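Local coordinates for manganese-binding protein (Chlamydia trachomatis, PDB 6NSI) that binds iron, manganese or nickel ions, preferring ferrous iron, and delivers them to the membrane permease of an ABC transporter for import, at residues D100-T105 and T166-F171; F90-E95 and F171-R176; M7-C12 and D260-N265. All coordinates share one frame; numbering follows the deposited sequence.

Interactions 1 and 3 meet at one Fe(III) ion, held in the cleft between the two lobes of the receptor. Interaction 1 is the most deeply buried: two imidazoles bind the iron, Ala170 packs on one of them, and waters rather than direct hydrogen bonds join the two segments. Interaction 2 shares Phe171 with it and touches it through Asp100 and Tyr173; this partly buried contact ranges from aromatic packing to Arg176, which is partly exposed. Interaction 3 reaches the ion through Asp260 and, partly buried, runs along the first turn of helix 9-19 to an arginine held among carboxylates and a backbone carbonyl. Trp104 of 100-105 packs on Met10 of 7-12, whereas interactions 2 and 3 do not touch.

Interaction 1: D100-T105 and T166-F171; sequences DPHIWT and TGHNAF. With FE (Fe (III) ion), chain B.
His168 and His102 converge on the Fe(III) ion in the interlobe cleft of a metal-binding receptor of the solute-binding protein 9 family. His168 NE2 and His102 NE2 lie 3.6 Å apart and both bind the metal, whose remaining ligands come from His36 and Asp260; the rings are oblique, with planes at 72°. Glu229 holds the His168 ring by its ND1, away from the metal-binding NE2. Next in sequence, Asn169 brings its carbonyl O to 3.3 Å from His102 CE1, while its ND2 shares a water with Asp100 OD2 and its OD1 is hydrogen-bonded to Ser172. Ala170 then covers the His102 ring: its CA lies 3.6 Å from the ring centroid, directly over the face in a CH-pi contact, and Pro101 CG covers the opposite face nearer the rim. The ring is thus sandwiched, and Asp100 helps fix its rotation: OD1 accepts from His102 ND1 at 2.7 Å on the syn side and from His102 N on the anti side, closing an Asx turn. This second-shell carboxylate probably strengthens NE2 as an electron donor to iron. A water bridges Ala170 O to His102 O and Thr105 OG1. At Phe171 the contact ends with ring atom CD2 4.2 Å from Thr105 CG2.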
ATOM      1  N   ASP A 100       7.894   1.172  -7.836  1.00 34.23           N
ATOM      2  CA  ASP A 100       7.335   1.190  -6.494  1.00 27.44           C
ATOM      3  C   ASP A 100       5.910   0.662  -6.551  1.00 29.49           C
ATOM      4  O   ASP A 100       5.023   1.359  -7.085  1.00 26.90           O
ATOM      5  CB  ASP A 100       7.361   2.598  -5.913  1.00 26.91           C
ATOM      6  CG  ASP A 100       6.936   2.635  -4.460  1.00 24.68           C
ATOM      7  OD1 ASP A 100       6.255   1.683  -4.014  1.00 21.53           O
ATOM      8  OD2 ASP A 100       7.289   3.619  -3.753  1.00 24.46           O
ATOM      9  N   PRO A 101       5.626  -0.511  -5.983  1.00 26.33           N
ATOM     10  CA  PRO A 101       4.286  -1.108  -6.107  1.00 25.37           C
ATOM     11  C   PRO A 101       3.247  -0.580  -5.126  1.00 23.46           C
ATOM     12  O   PRO A 101       2.068  -0.943  -5.261  1.00 24.26           O
ATOM     13  CB  PRO A 101       4.556  -2.593  -5.843  1.00 25.75           C
ATOM     14  CG  PRO A 101       5.690  -2.556  -4.854  1.00 25.93           C
ATOM     15  CD  PRO A 101       6.566  -1.408  -5.281  1.00 21.70           C
ATOM     16  N   HIS A 102       3.629   0.263  -4.159  1.00 20.26           N
ATOM     17  CA  HIS A 102       2.775   0.520  -2.998  1.00 24.91           C
ATOM     18  C   HIS A 102       1.704   1.568  -3.250  1.00 26.86           C
ATOM     19  O   HIS A 102       1.559   2.502  -2.451  1.00 23.09           O
ATOM     20  CB  HIS A 102       3.630   0.954  -1.801  1.00 18.53           C
ATOM     21  CG  HIS A 102       4.689  -0.042  -1.438  1.00 20.28           C
ATOM     22  ND1 HIS A 102       5.969   0.005  -1.957  1.00 22.53           N
ATOM     23  CD2 HIS A 102       4.662  -1.110  -0.603  1.00 20.96           C
ATOM     24  CE1 HIS A 102       6.681  -0.992  -1.456  1.00 21.36           C
ATOM     25  NE2 HIS A 102       5.914  -1.679  -0.629  1.00 18.41           N
ATOM     26  N   ILE A 103       0.918   1.416  -4.323  1.00 23.99           N
ATOM     27  CA  ILE A 103      -0.064   2.453  -4.652  1.00 24.45           C
ATOM     28  C   ILE A 103      -1.306   2.417  -3.771  1.00 27.05           C
ATOM     29  O   ILE A 103      -2.092   3.373  -3.792  1.00 27.30           O
ATOM     30  CB  ILE A 103      -0.483   2.357  -6.134  1.00 28.34           C
ATOM     31  CG1 ILE A 103      -1.011   0.955  -6.464  1.00 30.26           C
ATOM     32  CG2 ILE A 103       0.687   2.754  -7.056  1.00 26.54           C
ATOM     33  CD1 ILE A 103      -1.609   0.804  -7.902  1.00 25.42           C
ATOM     34  N   TRP A 104      -1.517   1.352  -2.993  1.00 28.70           N
ATOM     35  CA  TRP A 104      -2.727   1.238  -2.183  1.00 26.89           C
ATOM     36  C   TRP A 104      -2.722   2.134  -0.948  1.00 25.08           C
ATOM     37  O   TRP A 104      -3.720   2.145  -0.215  1.00 23.38           O
ATOM     38  CB  TRP A 104      -2.946  -0.217  -1.748  1.00 25.14           C
ATOM     39  CG  TRP A 104      -1.769  -0.761  -0.960  1.00 21.57           C
ATOM     40  CD1 TRP A 104      -1.554  -0.647   0.388  1.00 24.77           C
ATOM     41  CD2 TRP A 104      -0.645  -1.470  -1.488  1.00 24.11           C
ATOM     42  NE1 TRP A 104      -0.358  -1.258   0.736  1.00 20.17           N
ATOM     43  CE2 TRP A 104       0.214  -1.775  -0.396  1.00 23.87           C
ATOM     44  CE3 TRP A 104      -0.283  -1.897  -2.771  1.00 24.04           C
ATOM     45  CZ2 TRP A 104       1.409  -2.477  -0.560  1.00 21.84           C
ATOM     46  CZ3 TRP A 104       0.905  -2.595  -2.929  1.00 23.41           C
ATOM     47  CH2 TRP A 104       1.737  -2.877  -1.829  1.00 22.31           C
ATOM     48  N   THR A 105      -1.639   2.865  -0.677  1.00 22.08           N
ATOM     49  CA  THR A 105      -1.660   3.855   0.395  1.00 21.22           C
ATOM     50  C   THR A 105      -2.142   5.217  -0.075  1.00 27.28           C
ATOM     51  O   THR A 105      -2.318   6.114   0.758  1.00 29.32           O
ATOM     52  CB  THR A 105      -0.273   4.031   1.019  1.00 24.25           C
ATOM     53  OG1 THR A 105       0.595   4.677   0.074  1.00 24.02           O
ATOM     54  CG2 THR A 105       0.323   2.660   1.437  1.00 24.38           C
ATOM     55  N   THR A 166       9.859   5.355   8.331  1.00 18.81           N
ATOM     56  CA  THR A 166       9.228   4.049   8.467  1.00 19.97           C
ATOM     57  C   THR A 166      10.248   2.927   8.294  1.00 19.27           C
ATOM     58  O   THR A 166      11.431   3.161   8.045  1.00 22.87           O
ATOM     59  CB  THR A 166       8.108   3.859   7.444  1.00 21.41           C
ATOM     60  OG1 THR A 166       8.691   3.802   6.130  1.00 19.43           O
ATOM     61  CG2 THR A 166       7.106   5.015   7.539  1.00 21.14           C
ATOM     62  N   GLY A 167       9.750   1.689   8.438  1.00 20.94           N
ATOM     63  CA  GLY A 167      10.618   0.525   8.370  1.00 21.36           C
ATOM     64  C   GLY A 167      11.183   0.289   6.980  1.00 28.26           C
ATOM     65  O   GLY A 167      12.398   0.116   6.818  1.00 16.68           O
ATOM     66  N   HIS A 168      10.304   0.218   5.963  1.00 19.37           N
ATOM     67  CA  HIS A 168      10.747   0.213   4.572  1.00 20.00           C
ATOM     68  C   HIS A 168       9.952   1.248   3.790  1.00 21.18           C
ATOM     69  O   HIS A 168       9.081   1.933   4.331  1.00 19.67           O
ATOM     70  CB  HIS A 168      10.686  -1.193   3.930  1.00 21.98           C
ATOM     71  CG  HIS A 168       9.326  -1.668   3.491  1.00 24.37           C
ATOM     72  ND1 HIS A 168       8.286  -1.902   4.373  1.00 25.98           N
ATOM     73  CD2 HIS A 168       8.885  -2.084   2.274  1.00 20.77           C
ATOM     74  CE1 HIS A 168       7.248  -2.386   3.708  1.00 23.83           C
ATOM     75  NE2 HIS A 168       7.585  -2.506   2.438  1.00 20.26           N
ATOM     76  N   ASN A 169      10.300   1.360   2.510  1.00 22.66           N
ATOM     77  CA  ASN A 169       9.782   2.397   1.614  1.00 26.65           C
ATOM     78  C   ASN A 169       8.447   1.940   1.017  1.00 21.27           C
ATOM     79  O   ASN A 169       8.330   1.598  -0.157  1.00 20.38           O
ATOM     80  CB  ASN A 169      10.813   2.715   0.533  1.00 22.90           C
ATOM     81  CG  ASN A 169      10.396   3.872  -0.339  1.00 29.21           C
ATOM     82  OD1 ASN A 169       9.489   4.632   0.018  1.00 21.33           O
ATOM     83  ND2 ASN A 169      11.036   4.007  -1.504  1.00 25.72           N
ATOM     84  N   ALA A 170       7.425   1.948   1.869  1.00 21.20           N
ATOM     85  CA  ALA A 170       6.073   1.584   1.479  1.00 21.01           C
ATOM     86  C   ALA A 170       5.123   2.774   1.440  1.00 19.82           C
ATOM     87  O   ALA A 170       3.974   2.609   1.019  1.00 20.99           O
ATOM     88  CB  ALA A 170       5.501   0.525   2.437  1.00 20.89           C
ATOM     89  N   PHE A 171       5.565   3.962   1.855  1.00 22.96           N
ATOM     90  CA  PHE A 171       4.674   5.111   1.970  1.00 21.87           C
ATOM     91  C   PHE A 171       5.092   6.279   1.075  1.00 23.10           C
ATOM     92  O   PHE A 171       4.742   7.436   1.349  1.00 20.45           O
ATOM     93  CB  PHE A 171       4.573   5.540   3.433  1.00 20.62           C
ATOM     94  CG  PHE A 171       4.030   4.449   4.339  1.00 23.27           C
ATOM     95  CD1 PHE A 171       4.892   3.571   4.988  1.00 24.73           C
ATOM     96  CD2 PHE A 171       2.659   4.297   4.520  1.00 21.71           C
ATOM     97  CE1 PHE A 171       4.397   2.565   5.818  1.00 24.70           C
ATOM     98  CE2 PHE A 171       2.150   3.291   5.347  1.00 26.72           C
ATOM     99  CZ  PHE A 171       3.017   2.430   6.003  1.00 19.32           C
TER
HETATM  100 FE    FE B 401       6.371  -3.327   0.734  1.00 24.07          FE
HETATM  101  O   HOH W   1       9.443   5.151  -4.155  1.00 29.10           O
HETATM  102  O   HOH W   2       3.191   4.119  -0.808  1.00 19.95           O

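Interaction 2: F90-E95 and F171-R176; sequences FDLLSE and FSYFTR
Leu93 lays its CD1 over one face of the Tyr173 ring, 3.7 Å from the centroid in a CH-pi contact, while Asp91 O sits at that ring's edge. The Phe90 ring receives Tyr173 OH at its own edge, near the plane, with Phe90 CE2 3.7 Å from the oxygen; the two rings are oblique to each other. A third flat group, the Arg176 guanidinium, has the branched end of Leu93 over one face and Asp91 O at its edge. There Arg176 NH1 donates to Asp91 O at 3.0 Å and 152°, and NH2 adds a weak bond to the same oxygen. Leu93 CG, anti to its own carbonyl carbon (chi1 -60°), packs 3.6 Å from Tyr173 CE2. Leu93 and Arg176 meet tip to tip, Leu93 CD2 lying 3.3 Å from Arg176 NH1. Two bonds fix the Tyr173 hydroxyl: it accepts from Leu93 N at 2.9 Å and an almost straight 165°, and is also hydrogen-bonded to Asp100 O. The contact seats the segment before the short hairpin 94-95/98-99 on the start of helix 172-178 and, through Asp100, lies next to the loop that carries iron ligand His102 in this two-lobed receptor fold.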
ATOM      1  N   PHE A  90      -1.953   7.566 -12.815  1.00 41.05           N
ATOM      2  CA  PHE A  90      -1.021   8.040 -11.807  1.00 46.98           C
ATOM      3  C   PHE A  90       0.376   8.075 -12.406  1.00 46.56           C
ATOM      4  O   PHE A  90       0.635   7.532 -13.484  1.00 49.97           O
ATOM      5  CB  PHE A  90      -1.056   7.167 -10.542  1.00 42.49           C
ATOM      6  CG  PHE A  90      -0.309   5.863 -10.670  1.00 40.68           C
ATOM      7  CD1 PHE A  90      -0.805   4.836 -11.449  1.00 39.40           C
ATOM      8  CD2 PHE A  90       0.885   5.661  -9.986  1.00 38.79           C
ATOM      9  CE1 PHE A  90      -0.127   3.637 -11.570  1.00 39.93           C
ATOM     10  CE2 PHE A  90       1.573   4.460 -10.092  1.00 34.28           C
ATOM     11  CZ  PHE A  90       1.065   3.443 -10.883  1.00 39.14           C
ATOM     12  N   ASP A  91       1.276   8.734 -11.691  1.00 46.08           N
ATOM     13  CA  ASP A  91       2.684   8.782 -12.052  1.00 43.99           C
ATOM     14  C   ASP A  91       3.417   7.740 -11.218  1.00 42.79           C
ATOM     15  O   ASP A  91       3.446   7.840  -9.989  1.00 39.41           O
ATOM     16  CB  ASP A  91       3.261  10.179 -11.815  1.00 51.73           C
ATOM     17  CG  ASP A  91       2.638  11.239 -12.728  1.00 59.11           C
ATOM     18  OD1 ASP A  91       2.212  10.892 -13.857  1.00 61.96           O
ATOM     19  OD2 ASP A  91       2.573  12.416 -12.310  1.00 54.90           O
ATOM     20  N   LEU A  92       3.981   6.740 -11.891  1.00 36.89           N
ATOM     21  CA  LEU A  92       4.742   5.688 -11.226  1.00 38.59           C
ATOM     22  C   LEU A  92       5.935   6.255 -10.468  1.00 41.29           C
ATOM     23  O   LEU A  92       6.682   7.083 -10.993  1.00 38.17           O
ATOM     24  CB  LEU A  92       5.232   4.678 -12.264  1.00 40.64           C
ATOM     25  CG  LEU A  92       5.902   3.392 -11.791  1.00 37.15           C
ATOM     26  CD1 LEU A  92       4.958   2.631 -10.891  1.00 36.76           C
ATOM     27  CD2 LEU A  92       6.293   2.535 -12.993  1.00 39.37           C
ATOM     28  N   LEU A  93       6.125   5.799  -9.238  1.00 34.60           N
ATOM     29  CA  LEU A  93       7.357   6.078  -8.519  1.00 39.94           C
ATOM     30  C   LEU A  93       8.292   4.888  -8.653  1.00 35.49           C
ATOM     31  O   LEU A  93       7.866   3.764  -8.931  1.00 35.25           O
ATOM     32  CB  LEU A  93       7.086   6.383  -7.044  1.00 30.78           C
ATOM     33  CG  LEU A  93       6.183   7.600  -6.839  1.00 40.52           C
ATOM     34  CD1 LEU A  93       5.793   7.769  -5.374  1.00 30.62           C
ATOM     35  CD2 LEU A  93       6.854   8.851  -7.388  1.00 42.35           C
ATOM     36  N   SER A  94       9.581   5.145  -8.459  1.00 35.80           N
ATOM     37  CA  SER A  94      10.589   4.092  -8.544  1.00 38.67           C
ATOM     38  C   SER A  94      11.676   4.335  -7.502  1.00 49.18           C
ATOM     39  O   SER A  94      11.676   5.345  -6.791  1.00 52.25           O
ATOM     40  CB  SER A  94      11.195   4.009  -9.953  1.00 45.83           C
ATOM     41  OG  SER A  94      11.288   5.292 -10.535  1.00 56.81           O
ATOM     42  N   GLU A  95      12.603   3.386  -7.407  1.00 34.73           N
ATOM     43  CA  GLU A  95      13.736   3.491  -6.494  1.00 42.11           C
ATOM     44  C   GLU A  95      14.859   2.676  -7.108  1.00 46.00           C
ATOM     45  O   GLU A  95      14.683   1.475  -7.341  1.00 41.84           O
ATOM     46  CB  GLU A  95      13.385   2.975  -5.090  1.00 37.37           C
ATOM     47  CG  GLU A  95      14.374   3.339  -3.973  1.00 47.74           C
ATOM     48  CD  GLU A  95      14.220   2.447  -2.717  1.00 49.06           C
ATOM     49  OE1 GLU A  95      14.285   1.197  -2.855  1.00 47.84           O
ATOM     50  OE2 GLU A  95      14.023   2.994  -1.600  1.00 37.78           O
ATOM     51  N   PHE A 171       5.565   3.962   1.855  1.00 22.96           N
ATOM     52  CA  PHE A 171       4.674   5.111   1.970  1.00 21.87           C
ATOM     53  C   PHE A 171       5.092   6.279   1.075  1.00 23.10           C
ATOM     54  O   PHE A 171       4.742   7.436   1.349  1.00 20.45           O
ATOM     55  CB  PHE A 171       4.573   5.540   3.433  1.00 20.62           C
ATOM     56  CG  PHE A 171       4.030   4.449   4.339  1.00 23.27           C
ATOM     57  CD1 PHE A 171       4.892   3.571   4.988  1.00 24.73           C
ATOM     58  CD2 PHE A 171       2.659   4.297   4.520  1.00 21.71           C
ATOM     59  CE1 PHE A 171       4.397   2.565   5.818  1.00 24.70           C
ATOM     60  CE2 PHE A 171       2.150   3.291   5.347  1.00 26.72           C
ATOM     61  CZ  PHE A 171       3.017   2.430   6.003  1.00 19.32           C
ATOM     62  N   SER A 172       5.816   6.003  -0.015  1.00 18.75           N
ATOM     63  CA  SER A 172       6.185   7.100  -0.909  1.00 21.22           C
ATOM     64  C   SER A 172       4.959   7.731  -1.572  1.00 26.42           C
ATOM     65  O   SER A 172       4.875   8.962  -1.685  1.00 25.68           O
ATOM     66  CB  SER A 172       7.187   6.621  -1.964  1.00 25.91           C
ATOM     67  OG  SER A 172       8.486   6.523  -1.401  1.00 21.11           O
ATOM     68  N   TYR A 173       4.005   6.917  -2.041  1.00 26.72           N
ATOM     69  CA  TYR A 173       2.797   7.492  -2.642  1.00 24.67           C
ATOM     70  C   TYR A 173       1.988   8.277  -1.615  1.00 27.63           C
ATOM     71  O   TYR A 173       1.511   9.385  -1.894  1.00 24.99           O
ATOM     72  CB  TYR A 173       1.938   6.392  -3.267  1.00 23.55           C
ATOM     73  CG  TYR A 173       2.600   5.745  -4.456  1.00 25.85           C
ATOM     74  CD1 TYR A 173       3.302   4.550  -4.317  1.00 21.86           C
ATOM     75  CD2 TYR A 173       2.528   6.326  -5.712  1.00 26.95           C
ATOM     76  CE1 TYR A 173       3.908   3.947  -5.403  1.00 23.54           C
ATOM     77  CE2 TYR A 173       3.138   5.744  -6.801  1.00 30.34           C
ATOM     78  CZ  TYR A 173       3.822   4.553  -6.650  1.00 31.21           C
ATOM     79  OH  TYR A 173       4.429   3.965  -7.740  1.00 26.75           O
ATOM     80  N   PHE A 174       1.791   7.682  -0.437  1.00 21.74           N
ATOM     81  CA  PHE A 174       1.153   8.345   0.692  1.00 23.57           C
ATOM     82  C   PHE A 174       1.783   9.708   0.958  1.00 26.30           C
ATOM     83  O   PHE A 174       1.087  10.722   1.119  1.00 22.86           O
ATOM     84  CB  PHE A 174       1.292   7.408   1.911  1.00 22.54           C
ATOM     85  CG  PHE A 174       0.655   7.910   3.175  1.00 23.70           C
ATOM     86  CD1 PHE A 174       1.352   8.763   4.042  1.00 19.29           C
ATOM     87  CD2 PHE A 174      -0.615   7.481   3.531  1.00 22.72           C
ATOM     88  CE1 PHE A 174       0.773   9.205   5.206  1.00 21.00           C
ATOM     89  CE2 PHE A 174      -1.210   7.918   4.698  1.00 21.78           C
ATOM     90  CZ  PHE A 174      -0.510   8.774   5.548  1.00 18.92           C
ATOM     91  N   THR A 175       3.115   9.737   1.029  1.00 21.29           N
ATOM     92  CA  THR A 175       3.840  10.952   1.384  1.00 18.07           C
ATOM     93  C   THR A 175       3.687  12.022   0.309  1.00 25.68           C
ATOM     94  O   THR A 175       3.505  13.206   0.615  1.00 23.77           O
ATOM     95  CB  THR A 175       5.319  10.611   1.572  1.00 22.62           C
ATOM     96  OG1 THR A 175       5.481   9.697   2.682  1.00 20.58           O
ATOM     97  CG2 THR A 175       6.140  11.887   1.777  1.00 20.84           C
ATOM     98  N   ARG A 176       3.807  11.618  -0.956  1.00 23.18           N
ATOM     99  CA  ARG A 176       3.667  12.549  -2.073  1.00 28.48           C
ATOM    100  C   ARG A 176       2.264  13.162  -2.115  1.00 27.10           C
ATOM    101  O   ARG A 176       2.110  14.367  -2.360  1.00 29.87           O
ATOM    102  CB  ARG A 176       3.994  11.814  -3.383  1.00 29.05           C
ATOM    103  CG  ARG A 176       4.195  12.721  -4.619  1.00 34.31           C
ATOM    104  CD  ARG A 176       4.379  11.896  -5.919  1.00 32.72           C
ATOM    105  NE  ARG A 176       3.222  11.040  -6.203  1.00 42.99           N
ATOM    106  CZ  ARG A 176       3.073  10.276  -7.296  1.00 51.38           C
ATOM    107  NH1 ARG A 176       4.024  10.240  -8.234  1.00 53.82           N
ATOM    108  NH2 ARG A 176       1.965   9.543  -7.460  1.00 40.31           N
TER

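Interaction 3: M7-C12 and D260-N265; sequences MNRMIC and DNVCDN. With FE (Fe (III) ion), chain B.
Arg9 rests on Val262 where the start of helix 9-19, in the N-terminal lobe of this two-lobed metal receptor, meets the loop leading from the iron ligand Asp260 to helix 266-280. That helix start is N-capped by Asn8, whose OD1 accepts from Ile11 N. The contact begins at the root of the arginine: Arg9 CB lies 3.7 Å from Val262 CG2, and the two side chains cross at about a right angle. Beyond CG the chain folds twice, at chi2 (-70°) and chi3 (-59°), turning CD and then NE aside. NE forms a salt bridge with Asp13, one turn further along the helix. Arg9 CZ stands 3.9 Å from Val262 CG1, which covers one face of the guanidinium toward its rim. At the tip the two nitrogens divide the work. Arg9 NH1 forms a salt bridge with Asp30 and also donates to a water 3.1 Å away, in the guanidinium plane; Arg9 NH2 donates to Asp264 O at 2.8 Å and 142°, the oxygen being slightly tilted from that plane. The carboxylates of Asp13 and Asp30 probably balance the charge, while the backbone carbonyl gives the head group its direct polar link to the loop before helix 266-280.

Met10, the next residue, meets the same valine methyl. Met10 CG packs 4.0 Å from Val262 CG2, its sulphur passes Asn261 CA, and its methyl CE ends 3.5 Å from Asp260 O. The backbone at Asp260 lies against the methionine while the Asp260 side chain points away to the metal, where His36, His102 and His168 complete the site: the carboxylate chelates the ion unevenly, with Asp260 OD1 2.0 Å and OD2 2.4 Å from the iron.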
ATOM      1  N   MET A   7      -4.667 -11.491  -5.292  1.00 34.29           N
ATOM      2  CA  MET A   7      -3.335 -11.824  -4.788  1.00 29.43           C
ATOM      3  C   MET A   7      -3.197 -11.522  -3.295  1.00 32.10           C
ATOM      4  O   MET A   7      -2.568 -12.294  -2.559  1.00 30.07           O
ATOM      5  CB  MET A   7      -2.268 -11.084  -5.593  1.00 29.57           C
ATOM      6  CG  MET A   7      -1.912 -11.771  -6.910  1.00 36.63           C
ATOM      7  SD  MET A   7      -1.327 -13.465  -6.667  1.00 35.54           S
ATOM      8  CE  MET A   7       0.034 -13.195  -5.535  1.00 33.67           C
ATOM      9  N   ASN A   8      -3.790 -10.420  -2.820  1.00 31.79           N
ATOM     10  CA  ASN A   8      -3.584  -9.964  -1.442  1.00 29.02           C
ATOM     11  C   ASN A   8      -4.870  -9.309  -0.930  1.00 32.80           C
ATOM     12  O   ASN A   8      -5.858  -9.177  -1.665  1.00 29.64           O
ATOM     13  CB  ASN A   8      -2.386  -9.009  -1.359  1.00 30.66           C
ATOM     14  CG  ASN A   8      -2.576  -7.742  -2.202  1.00 28.12           C
ATOM     15  OD1 ASN A   8      -3.550  -6.993  -2.029  1.00 31.06           O
ATOM     16  ND2 ASN A   8      -1.630  -7.486  -3.097  1.00 25.86           N
ATOM     17  N   ARG A   9      -4.853  -8.881   0.349  1.00 26.73           N
ATOM     18  CA  ARG A   9      -6.080  -8.385   0.975  1.00 28.19           C
ATOM     19  C   ARG A   9      -6.416  -6.957   0.567  1.00 34.11           C
ATOM     20  O   ARG A   9      -7.592  -6.566   0.586  1.00 30.98           O
ATOM     21  CB  ARG A   9      -5.979  -8.468   2.494  1.00 28.60           C
ATOM     22  CG  ARG A   9      -6.119  -9.876   3.031  1.00 30.25           C
ATOM     23  CD  ARG A   9      -7.544 -10.392   2.862  1.00 32.67           C
ATOM     24  NE  ARG A   9      -8.514  -9.551   3.554  1.00 39.43           N
ATOM     25  CZ  ARG A   9      -8.660  -9.520   4.875  1.00 40.60           C
ATOM     26  NH1 ARG A   9      -7.901 -10.289   5.642  1.00 44.33           N
ATOM     27  NH2 ARG A   9      -9.560  -8.723   5.434  1.00 35.91           N
ATOM     28  N   MET A  10      -5.405  -6.163   0.216  1.00 30.73           N
ATOM     29  CA  MET A  10      -5.670  -4.810  -0.255  1.00 31.35           C
ATOM     30  C   MET A  10      -6.507  -4.845  -1.527  1.00 35.56           C
ATOM     31  O   MET A  10      -7.398  -4.009  -1.723  1.00 29.76           O
ATOM     32  CB  MET A  10      -4.345  -4.085  -0.465  1.00 27.73           C
ATOM     33  CG  MET A  10      -3.543  -3.955   0.836  1.00 24.13           C
ATOM     34  SD  MET A  10      -2.469  -5.383   1.180  1.00 25.58           S
ATOM     35  CE  MET A  10      -1.145  -5.050   0.015  1.00 26.51           C
ATOM     36  N   ILE A  11      -6.258  -5.841  -2.383  1.00 30.72           N
ATOM     37  CA  ILE A  11      -7.115  -6.076  -3.536  1.00 33.55           C
ATOM     38  C   ILE A  11      -8.394  -6.792  -3.125  1.00 31.71           C
ATOM     39  O   ILE A  11      -9.495  -6.370  -3.492  1.00 36.84           O
ATOM     40  CB  ILE A  11      -6.348  -6.868  -4.608  1.00 35.62           C
ATOM     41  CG1 ILE A  11      -5.201  -6.022  -5.149  1.00 31.90           C
ATOM     42  CG2 ILE A  11      -7.275  -7.281  -5.739  1.00 29.85           C
ATOM     43  CD1 ILE A  11      -4.164  -6.837  -5.853  1.00 29.30           C
ATOM     44  N   CYS A  12      -8.275  -7.868  -2.343  1.00 34.57           N
ATOM     45  CA  CYS A  12      -9.423  -8.751  -2.112  1.00 34.70           C
ATOM     46  C   CYS A  12     -10.589  -8.028  -1.451  1.00 41.28           C
ATOM     47  O   CYS A  12     -11.755  -8.278  -1.787  1.00 34.90           O
ATOM     48  CB  CYS A  12      -9.024  -9.953  -1.260  1.00 33.80           C
ATOM     49  SG  CYS A  12     -10.296 -11.276  -1.318  1.00 39.86           S
ATOM     50  N   ASP A 260       2.473  -3.616   4.048  1.00 25.96           N
ATOM     51  CA  ASP A 260       2.310  -4.593   2.984  1.00 27.02           C
ATOM     52  C   ASP A 260       1.122  -5.512   3.223  1.00 29.29           C
ATOM     53  O   ASP A 260       0.914  -6.470   2.463  1.00 26.25           O
ATOM     54  CB  ASP A 260       3.590  -5.413   2.830  1.00 27.28           C
ATOM     55  CG  ASP A 260       4.734  -4.623   2.197  1.00 29.79           C
ATOM     56  OD1 ASP A 260       4.488  -3.609   1.490  1.00 23.95           O
ATOM     57  OD2 ASP A 260       5.895  -5.038   2.403  1.00 25.98           O
ATOM     58  N   ASN A 261       0.344  -5.260   4.270  1.00 25.61           N
ATOM     59  CA  ASN A 261      -0.737  -6.164   4.616  1.00 30.28           C
ATOM     60  C   ASN A 261      -1.857  -5.358   5.261  1.00 29.95           C
ATOM     61  O   ASN A 261      -1.804  -4.130   5.338  1.00 24.54           O
ATOM     62  CB  ASN A 261      -0.247  -7.303   5.523  1.00 29.49           C
ATOM     63  CG  ASN A 261       0.195  -6.820   6.913  1.00 37.58           C
ATOM     64  OD1 ASN A 261       0.527  -5.650   7.109  1.00 34.04           O
ATOM     65  ND2 ASN A 261       0.229  -7.738   7.874  1.00 33.20           N
ATOM     66  N   VAL A 262      -2.862  -6.092   5.717  1.00 26.80           N
ATOM     67  CA  VAL A 262      -4.126  -5.557   6.289  1.00 32.45           C
ATOM     68  C   VAL A 262      -4.294  -6.068   7.726  1.00 36.15           C
ATOM     69  O   VAL A 262      -3.852  -7.167   7.991  1.00 34.71           O
ATOM     70  CB  VAL A 262      -5.259  -6.046   5.371  1.00 35.95           C
ATOM     71  CG1 VAL A 262      -6.547  -6.410   6.080  1.00 35.61           C
ATOM     72  CG2 VAL A 262      -5.480  -5.157   4.169  1.00 23.40           C
ATOM     73  N   CYS A 263      -4.887  -5.268   8.612  1.00 38.26           N
ATOM     74  CA  CYS A 263      -5.162  -5.744   9.985  1.00 38.47           C
ATOM     75  C   CYS A 263      -6.504  -6.482   9.986  1.00 42.61           C
ATOM     76  O   CYS A 263      -6.481  -7.679   9.861  1.00 42.78           O
ATOM     77  CB  CYS A 263      -5.227  -4.582  10.959  1.00 40.53           C
ATOM     78  SG  CYS A 263      -5.232  -5.121  12.684  1.00 47.39           S
ATOM     79  N   ASP A 264      -7.624  -5.773   9.979  1.00 43.36           N
ATOM     80  CA  ASP A 264      -8.937  -6.464   9.903  1.00 45.82           C
ATOM     81  C   ASP A 264      -9.448  -6.437   8.461  1.00 44.20           C
ATOM     82  O   ASP A 264      -9.792  -7.474   7.937  1.00 41.76           O
ATOM     83  CB  ASP A 264      -9.967  -5.804  10.807  1.00 45.11           C
ATOM     84  CG  ASP A 264     -11.351  -6.371  10.576  1.00 63.16           C
ATOM     85  OD1 ASP A 264     -11.461  -7.606  10.486  1.00 69.67           O
ATOM     86  OD2 ASP A 264     -12.295  -5.581  10.459  1.00 65.08           O
ATOM     87  N   ASN A 265      -9.467  -5.252   7.867  1.00 39.70           N
ATOM     88  CA  ASN A 265      -9.883  -5.037   6.460  1.00 37.38           C
ATOM     89  C   ASN A 265      -9.057  -3.878   5.906  1.00 34.26           C
ATOM     90  O   ASN A 265      -8.603  -3.055   6.688  1.00 31.70           O
ATOM     91  CB  ASN A 265     -11.380  -4.794   6.302  1.00 36.05           C
ATOM     92  CG  ASN A 265     -11.822  -3.488   6.911  1.00 42.02           C
ATOM     93  OD1 ASN A 265     -11.763  -2.461   6.270  1.00 35.78           O
ATOM     94  ND2 ASN A 265     -12.269  -3.531   8.148  1.00 38.64           N
TER
HETATM   95 FE    FE B 401       6.371  -3.327   0.734  1.00 24.07          FE
HETATM   96  O   HOH W   3      -8.474 -10.001   8.652  1.00 45.67           O